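Local coordinates for rhusiopathiae surface protein B (Erysipelothrix rhusiopathiae, PDB 3V10) that probably binds collagen as a cell-wall-anchored surface adhesin of the bacterium, this chain being its collagen-binding region, at residues T5-V15 with N138-I149. Sequence-based numbering, arbitrary orientation.
Sequences TNEAIFTQFDV and NLGLGSLDKQMI
Leu141 lies over one face of the Phe10 ring. Leu141 CD1 sits 3.9 Å from the centroid of the Phe10 ring, only 8° off the normal, in a CH-pi contact; Ile9 CG1 lies on the opposite face, toward the rim. Phe51 of strand 50-54 also packs edge-to-face with Phe10. The two branches of Leu144 part between the aromatics: CD2 meets Phe10 CB at 3.9 Å, and CD1 meets Phe13 CB at 3.7 Å. With CG anti to the backbone N (chi1 175°), Phe13 reaches across to Leu139, and Phe13 CE1 lies 3.8 Å from Leu139 CD1. Gln147 runs past Phe13 in the opposite direction. Gln147 NE2 donates to Phe13 O at 2.7 Å, a bent bond (135° at the hydrogen) that arrives above the carbonyl plane. At the other end, Gly142 N donates a hydrogen bond to Asn6 OD1 at 2.9 Å, in the side-chain carbonyl plane and on a lone pair. A water joins Thr5 O, Glu7 O and Ser143 N. Val15 CG1 touches Ile149 CD1 at 3.7 Å. An Asx turn at Asn138 and a type I' turn from Asn138 to Leu141 shape the loop. The arrangement is an irregular connection between strands 131-134 and 150-153, packed along strand 10-16 of the N-terminal Ig-like domain.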
# COMPACT_ATOMS: atom_id res chain seq x y z
N THR A 5 -22.50 -12.57 11.03
CA THR A 5 -22.35 -11.22 10.50
C THR A 5 -23.12 -10.13 11.25
O THR A 5 -22.57 -9.08 11.56
CB THR A 5 -22.73 -11.18 9.00
OG1 THR A 5 -21.86 -12.06 8.28
CG2 THR A 5 -22.58 -9.77 8.44
N ASN A 6 -24.39 -10.37 11.54
CA ASN A 6 -25.16 -9.36 12.24
C ASN A 6 -25.39 -9.64 13.72
O ASN A 6 -26.18 -8.96 14.37
CB ASN A 6 -26.49 -9.13 11.53
CG ASN A 6 -26.30 -8.49 10.17
OD1 ASN A 6 -25.82 -7.36 10.06
ND2 ASN A 6 -26.67 -9.22 9.12
N GLU A 7 -24.68 -10.64 14.24
CA GLU A 7 -24.76 -10.99 15.66
C GLU A 7 -23.90 -10.02 16.46
O GLU A 7 -22.97 -9.42 15.92
CB GLU A 7 -24.26 -12.42 15.89
CG GLU A 7 -25.21 -13.49 15.44
CD GLU A 7 -26.51 -13.46 16.23
OE1 GLU A 7 -27.38 -12.65 15.90
OE2 GLU A 7 -26.64 -14.25 17.19
N ALA A 8 -24.20 -9.88 17.75
CA ALA A 8 -23.46 -8.96 18.62
C ALA A 8 -22.23 -9.58 19.27
O ALA A 8 -22.08 -9.55 20.49
CB ALA A 8 -24.40 -8.42 19.70
N ILE A 9 -21.33 -10.12 18.45
CA ILE A 9 -20.10 -10.75 18.96
C ILE A 9 -18.86 -9.89 18.75
O ILE A 9 -17.76 -10.27 19.15
CB ILE A 9 -19.84 -12.13 18.29
CG1 ILE A 9 -19.77 -11.98 16.77
CG2 ILE A 9 -20.93 -13.11 18.67
CD1 ILE A 9 -19.13 -13.15 16.07
N PHE A 10 -19.05 -8.72 18.14
CA PHE A 10 -17.94 -7.82 17.86
C PHE A 10 -17.72 -6.79 18.96
O PHE A 10 -18.53 -5.88 19.16
CB PHE A 10 -18.18 -7.17 16.50
CG PHE A 10 -18.46 -8.18 15.43
CD1 PHE A 10 -19.77 -8.51 15.09
CD2 PHE A 10 -17.42 -8.89 14.82
CE1 PHE A 10 -20.04 -9.52 14.17
CE2 PHE A 10 -17.68 -9.90 13.91
CZ PHE A 10 -18.99 -10.22 13.58
N THR A 11 -16.60 -6.96 19.66
CA THR A 11 -16.22 -6.12 20.80
C THR A 11 -15.39 -4.88 20.50
O THR A 11 -15.23 -4.02 21.37
CB THR A 11 -15.44 -6.96 21.83
OG1 THR A 11 -14.22 -7.42 21.23
CG2 THR A 11 -16.26 -8.16 22.28
N GLN A 12 -14.86 -4.77 19.28
CA GLN A 12 -14.06 -3.61 18.93
C GLN A 12 -14.10 -3.34 17.43
O GLN A 12 -14.18 -4.26 16.63
CB GLN A 12 -12.60 -3.81 19.36
CG GLN A 12 -12.39 -3.85 20.87
CD GLN A 12 -10.95 -4.13 21.27
OE1 GLN A 12 -10.09 -4.36 20.42
NE2 GLN A 12 -10.68 -4.11 22.57
N PHE A 13 -14.05 -2.06 17.07
CA PHE A 13 -14.08 -1.68 15.66
C PHE A 13 -13.50 -0.28 15.47
O PHE A 13 -13.94 0.67 16.10
CB PHE A 13 -15.51 -1.72 15.12
CG PHE A 13 -15.64 -1.24 13.71
CD1 PHE A 13 -14.79 -1.71 12.72
CD2 PHE A 13 -16.61 -0.29 13.37
CE1 PHE A 13 -14.89 -1.24 11.41
CE2 PHE A 13 -16.72 0.18 12.06
CZ PHE A 13 -15.86 -0.30 11.08
N ASP A 14 -12.51 -0.17 14.59
CA ASP A 14 -11.88 1.12 14.34
C ASP A 14 -11.29 1.23 12.93
O ASP A 14 -10.83 0.24 12.37
CB ASP A 14 -10.80 1.37 15.38
CG ASP A 14 -10.36 2.81 15.43
OD1 ASP A 14 -11.23 3.71 15.36
OD2 ASP A 14 -9.14 3.06 15.54
N VAL A 15 -11.33 2.43 12.38
CA VAL A 15 -10.80 2.68 11.04
C VAL A 15 -9.66 3.69 11.05
O VAL A 15 -9.75 4.74 11.69
CB VAL A 15 -11.89 3.22 10.09
CG1 VAL A 15 -11.33 3.37 8.68
CG2 VAL A 15 -13.09 2.28 10.09
N ASN A 138 -19.78 0.18 8.81
CA ASN A 138 -19.66 -0.69 9.97
C ASN A 138 -19.29 -2.05 9.39
O ASN A 138 -19.52 -3.09 10.00
CB ASN A 138 -20.98 -0.78 10.77
CG ASN A 138 -22.17 -1.16 9.91
OD1 ASN A 138 -22.02 -1.66 8.79
ND2 ASN A 138 -23.37 -0.93 10.43
N LEU A 139 -18.71 -2.01 8.19
CA LEU A 139 -18.29 -3.22 7.46
C LEU A 139 -19.44 -4.21 7.27
O LEU A 139 -19.20 -5.40 7.05
CB LEU A 139 -17.13 -3.91 8.16
CG LEU A 139 -15.77 -3.19 8.09
CD1 LEU A 139 -14.71 -4.02 8.79
CD2 LEU A 139 -15.40 -2.96 6.62
N GLY A 140 -20.67 -3.72 7.36
CA GLY A 140 -21.82 -4.59 7.19
C GLY A 140 -22.24 -5.32 8.45
O GLY A 140 -23.23 -6.05 8.45
N LEU A 141 -21.50 -5.12 9.54
CA LEU A 141 -21.82 -5.76 10.81
C LEU A 141 -22.88 -4.91 11.51
O LEU A 141 -22.57 -3.90 12.16
CB LEU A 141 -20.56 -5.90 11.65
CG LEU A 141 -19.39 -6.57 10.91
CD1 LEU A 141 -18.12 -6.51 11.75
CD2 LEU A 141 -19.74 -8.01 10.57
N GLY A 142 -24.14 -5.32 11.36
CA GLY A 142 -25.27 -4.59 11.92
C GLY A 142 -25.28 -4.20 13.38
O GLY A 142 -25.99 -3.26 13.76
N SER A 143 -24.53 -4.91 14.21
CA SER A 143 -24.49 -4.62 15.65
C SER A 143 -23.61 -3.42 15.97
O SER A 143 -23.68 -2.86 17.06
CB SER A 143 -23.96 -5.83 16.41
OG SER A 143 -22.60 -6.07 16.07
N LEU A 144 -22.78 -3.03 15.01
CA LEU A 144 -21.86 -1.92 15.23
C LEU A 144 -22.34 -0.60 14.67
O LEU A 144 -23.05 -0.55 13.66
CB LEU A 144 -20.50 -2.25 14.61
CG LEU A 144 -19.83 -3.55 15.06
CD1 LEU A 144 -18.54 -3.75 14.29
CD2 LEU A 144 -19.56 -3.49 16.57
N ASP A 145 -21.94 0.48 15.34
CA ASP A 145 -22.28 1.82 14.87
C ASP A 145 -21.32 2.12 13.72
O ASP A 145 -20.16 1.70 13.75
CB ASP A 145 -22.07 2.86 15.98
CG ASP A 145 -22.99 2.64 17.17
OD1 ASP A 145 -24.14 2.19 16.97
OD2 ASP A 145 -22.56 2.93 18.31
N LYS A 146 -21.79 2.82 12.71
CA LYS A 146 -20.94 3.15 11.58
C LYS A 146 -19.94 4.24 11.94
O LYS A 146 -20.20 5.09 12.80
CB LYS A 146 -21.79 3.63 10.40
CG LYS A 146 -22.77 2.61 9.87
CD LYS A 146 -23.53 3.16 8.67
CE LYS A 146 -24.59 2.18 8.17
NZ LYS A 146 -25.31 2.71 6.97
N GLN A 147 -18.78 4.19 11.31
CA GLN A 147 -17.74 5.19 11.52
C GLN A 147 -17.53 5.85 10.17
O GLN A 147 -17.54 5.18 9.14
CB GLN A 147 -16.46 4.54 12.03
CG GLN A 147 -16.53 4.17 13.50
CD GLN A 147 -15.21 3.66 14.05
OE1 GLN A 147 -14.15 4.21 13.74
NE2 GLN A 147 -15.26 2.62 14.87
N MET A 148 -17.36 7.17 10.17
CA MET A 148 -17.19 7.90 8.92
C MET A 148 -15.81 7.78 8.29
O MET A 148 -14.78 7.78 8.96
CB MET A 148 -17.52 9.39 9.10
CG MET A 148 -17.20 10.28 7.88
SD MET A 148 -18.33 10.17 6.45
CE MET A 148 -18.08 8.60 5.92
N ILE A 149 -15.82 7.68 6.97
CA ILE A 149 -14.61 7.61 6.17
C ILE A 149 -14.81 8.69 5.11
O ILE A 149 -15.82 8.71 4.40
CB ILE A 149 -14.44 6.23 5.47
CG1 ILE A 149 -14.04 5.18 6.51
CG2 ILE A 149 -13.41 6.33 4.36
CD1 ILE A 149 -13.80 3.79 5.93
O HOH W 1 -23.20 -7.57 13.73
O HOH W 2 -21.29 -6.54 18.42